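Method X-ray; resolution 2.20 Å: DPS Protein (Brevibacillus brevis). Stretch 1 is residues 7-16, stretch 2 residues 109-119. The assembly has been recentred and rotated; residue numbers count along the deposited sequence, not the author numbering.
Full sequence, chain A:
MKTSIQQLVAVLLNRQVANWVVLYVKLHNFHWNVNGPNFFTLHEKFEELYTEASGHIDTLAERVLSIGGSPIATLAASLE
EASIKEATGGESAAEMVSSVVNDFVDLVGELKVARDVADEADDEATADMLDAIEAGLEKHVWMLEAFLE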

# COMPACT_ATOMS: atom_id res chain seq x y z
N GLN A 7 1.66 39.01 -8.85
CA GLN A 7 2.40 37.92 -9.47
C GLN A 7 3.83 37.82 -8.94
O GLN A 7 4.41 36.74 -8.91
CB GLN A 7 2.39 38.07 -10.99
CG GLN A 7 0.98 37.95 -11.58
CD GLN A 7 0.97 37.81 -13.08
OE1 GLN A 7 1.65 36.95 -13.64
NE2 GLN A 7 0.19 38.64 -13.74
N LEU A 8 4.40 38.94 -8.52
CA LEU A 8 5.75 38.88 -7.97
C LEU A 8 5.79 38.00 -6.73
O LEU A 8 6.83 37.42 -6.42
CB LEU A 8 6.28 40.28 -7.63
CG LEU A 8 6.74 41.12 -8.83
CD1 LEU A 8 7.19 42.47 -8.37
CD2 LEU A 8 7.87 40.40 -9.54
N VAL A 9 4.67 37.87 -6.01
CA VAL A 9 4.73 37.02 -4.83
C VAL A 9 4.87 35.56 -5.24
O VAL A 9 5.70 34.84 -4.70
CB VAL A 9 3.49 37.17 -3.91
CG1 VAL A 9 3.63 36.22 -2.71
CG2 VAL A 9 3.39 38.62 -3.42
N ALA A 10 4.07 35.13 -6.21
CA ALA A 10 4.14 33.76 -6.69
C ALA A 10 5.53 33.48 -7.29
O ALA A 10 6.07 32.38 -7.15
CB ALA A 10 3.05 33.49 -7.73
N VAL A 11 6.11 34.47 -7.95
CA VAL A 11 7.43 34.30 -8.54
C VAL A 11 8.50 34.11 -7.47
O VAL A 11 9.35 33.23 -7.57
CB VAL A 11 7.82 35.51 -9.42
CG1 VAL A 11 9.26 35.36 -9.91
CG2 VAL A 11 6.89 35.60 -10.61
N LEU A 12 8.45 34.92 -6.42
CA LEU A 12 9.42 34.82 -5.34
C LEU A 12 9.23 33.52 -4.58
O LEU A 12 10.20 32.92 -4.11
CB LEU A 12 9.29 36.01 -4.40
CG LEU A 12 9.75 37.32 -5.06
CD1 LEU A 12 9.46 38.49 -4.15
CD2 LEU A 12 11.25 37.22 -5.36
N LEU A 13 7.98 33.08 -4.46
CA LEU A 13 7.67 31.83 -3.79
C LEU A 13 8.28 30.67 -4.60
O LEU A 13 8.93 29.80 -4.04
CB LEU A 13 6.15 31.66 -3.69
CG LEU A 13 5.48 31.56 -2.30
CD1 LEU A 13 6.32 32.24 -1.24
CD2 LEU A 13 4.09 32.19 -2.39
N ASN A 14 8.06 30.69 -5.91
CA ASN A 14 8.59 29.63 -6.78
C ASN A 14 10.11 29.58 -6.78
O ASN A 14 10.70 28.53 -7.05
CB ASN A 14 8.06 29.79 -8.21
CG ASN A 14 6.71 29.10 -8.41
OD1 ASN A 14 6.47 28.05 -7.83
ND2 ASN A 14 5.85 29.68 -9.24
N ARG A 15 10.74 30.71 -6.50
CA ARG A 15 12.19 30.78 -6.45
C ARG A 15 12.66 29.88 -5.30
O ARG A 15 13.66 29.19 -5.40
CB ARG A 15 12.62 32.22 -6.18
CG ARG A 15 13.93 32.61 -6.83
CD ARG A 15 15.14 32.20 -6.01
NE ARG A 15 16.23 33.16 -6.21
CZ ARG A 15 16.14 34.45 -5.91
NH1 ARG A 15 15.02 34.94 -5.38
NH2 ARG A 15 17.16 35.26 -6.14
N GLN A 16 11.90 29.90 -4.21
CA GLN A 16 12.24 29.08 -3.05
C GLN A 16 11.84 27.63 -3.28
O GLN A 16 12.44 26.71 -2.73
CB GLN A 16 11.60 29.65 -1.79
CG GLN A 16 12.09 31.05 -1.45
CD GLN A 16 13.61 31.17 -1.56
OE1 GLN A 16 14.35 30.34 -1.02
NE2 GLN A 16 14.07 32.20 -2.26
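Stretch 2 (109-119) GELKVARDVAD

Residues 109-119 form a continuous helix, as do residues 7-16, and both helices extend beyond the limits of their stretches. The evidence is conformational and bonded: phi and psi from Gly109 to Asp119 stay between -69° and -59° and between -46° and -36°, and i to i+4 backbone hydrogen bonds recur along the segment, from Val113 N to Gly109 O at 3.3 Å through Asp119 N to Arg115 O at 2.7 Å. The first stretch follows the same pattern until its last turn, where the bond from Gln16 N to Leu12 O stretches to 3.5 Å and is weak.

The two helices run nearly antiparallel. Their N-to-C directions differ by 159°, the signed crossing angle is -159°, and the axes approach to 9.3 Å. The register confirms the direction, since advancing along one helix means retreating along the other: Val9 CA lies 5.7 Å from Ala118 CA, Leu12 CA 5.9 Å from Ala114 CA, and Gln16 CA 8.3 Å from Leu111 CA. Together the stretches bury 440 Å², summed over both sides.

Apolar packing centres on Leu12, which has the largest covered area of any residue here, 70 Å². In its m,t rotamer it brings CD1 to 3.4 Å from Val117 CB and 4.0 Å from Ala114 CA, while its CB lies 4.1 Å from Ala114 CB. One leucine therefore touches residues three positions apart, nearly one helical turn. Leu8 adds a looser contact, CB to Val117 CG1 at 4.3 Å. The CA-to-CB bond of Val9 points sideways, yet the side chain still reaches the partner, with CG2 4.0 Å from Ala118 CA and CG1 4.5 Å from Ala118 CB. Towards the other end, Leu111 also leaves its backbone sideways, but its end comes nearer, placing CD2 4.2 Å from Gln16 CG.

Polar contacts converge on Glu110, whose CA-to-CB bond points toward the first helix. Gln16 NE2 donates a hydrogen bond to Glu110 OE1 at 3.1 Å, and the N-H...acceptor angle of 175° makes it almost linear. The other carboxylate oxygen, Glu110 OE2, lies 3.5 Å from Arg15 NH2 in a salt bridge of a different character: it sits over one face of the guanidinium, well out of its plane, so no N-H points at it and the attraction rests on charge alone.

Lys112, Arg115, Asp116 and Asp119 have no area covered by the first stretch; the last three direct CA-to-CB away from it.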

# COMPACT_ATOMS: atom_id res chain seq x y z
N GLY A 109 18.85 35.58 3.49
CA GLY A 109 18.85 36.87 2.82
C GLY A 109 17.73 36.97 1.80
O GLY A 109 17.05 37.99 1.72
N GLU A 110 17.54 35.91 1.02
CA GLU A 110 16.49 35.90 0.01
C GLU A 110 15.12 35.90 0.67
O GLU A 110 14.18 36.53 0.16
CB GLU A 110 16.63 34.68 -0.90
CG GLU A 110 17.91 34.67 -1.73
CD GLU A 110 17.95 33.56 -2.77
OE1 GLU A 110 17.06 32.67 -2.74
OE2 GLU A 110 18.86 33.57 -3.61
N LEU A 111 14.99 35.20 1.79
CA LEU A 111 13.71 35.14 2.49
C LEU A 111 13.31 36.52 3.01
O LEU A 111 12.14 36.89 2.99
CB LEU A 111 13.77 34.12 3.62
CG LEU A 111 13.70 32.65 3.14
CD1 LEU A 111 14.03 31.71 4.30
CD2 LEU A 111 12.32 32.36 2.57
N LYS A 112 14.29 37.29 3.47
CA LYS A 112 14.01 38.64 3.97
C LYS A 112 13.47 39.51 2.83
O LYS A 112 12.51 40.25 3.00
CB LYS A 112 15.27 39.28 4.55
CG LYS A 112 15.74 38.67 5.87
CD LYS A 112 17.03 39.32 6.33
CE LYS A 112 17.55 38.68 7.61
NZ LYS A 112 18.91 39.17 7.96
N VAL A 113 14.09 39.40 1.66
CA VAL A 113 13.65 40.18 0.50
C VAL A 113 12.24 39.76 0.06
O VAL A 113 11.39 40.62 -0.20
CB VAL A 113 14.62 39.99 -0.69
CG1 VAL A 113 13.99 40.52 -1.98
CG2 VAL A 113 15.93 40.73 -0.41
N ALA A 114 12.00 38.46 -0.03
CA ALA A 114 10.70 37.94 -0.44
C ALA A 114 9.59 38.36 0.52
O ALA A 114 8.48 38.70 0.10
CB ALA A 114 10.76 36.42 -0.56
N ARG A 115 9.88 38.31 1.81
CA ARG A 115 8.89 38.70 2.82
C ARG A 115 8.51 40.16 2.62
O ARG A 115 7.34 40.52 2.68
CB ARG A 115 9.45 38.48 4.22
CG ARG A 115 9.59 37.02 4.62
CD ARG A 115 10.40 36.92 5.91
NE ARG A 115 10.01 37.99 6.82
CZ ARG A 115 10.87 38.72 7.52
NH1 ARG A 115 12.17 38.50 7.45
NH2 ARG A 115 10.42 39.72 8.27
N ASP A 116 9.52 41.00 2.39
CA ASP A 116 9.26 42.42 2.20
C ASP A 116 8.36 42.65 0.99
O ASP A 116 7.46 43.49 1.02
CB ASP A 116 10.56 43.19 2.01
CG ASP A 116 10.32 44.65 1.65
OD1 ASP A 116 10.44 45.00 0.46
OD2 ASP A 116 9.99 45.44 2.56
N VAL A 117 8.59 41.89 -0.06
CA VAL A 117 7.77 42.01 -1.26
C VAL A 117 6.36 41.50 -1.00
O VAL A 117 5.38 42.10 -1.47
CB VAL A 117 8.39 41.22 -2.43
CG1 VAL A 117 7.40 41.13 -3.57
CG2 VAL A 117 9.66 41.89 -2.90
N ALA A 118 6.24 40.42 -0.23
CA ALA A 118 4.94 39.88 0.10
C ALA A 118 4.19 40.88 0.96
O ALA A 118 3.01 41.14 0.74
CB ALA A 118 5.09 38.54 0.85
N ASP A 119 4.88 41.45 1.95
CA ASP A 119 4.27 42.43 2.84
C ASP A 119 3.74 43.63 2.05
O ASP A 119 2.66 44.15 2.34
CB ASP A 119 5.27 42.93 3.89
CG ASP A 119 5.48 41.92 5.02
OD1 ASP A 119 4.52 41.20 5.36
OD2 ASP A 119 6.60 41.87 5.56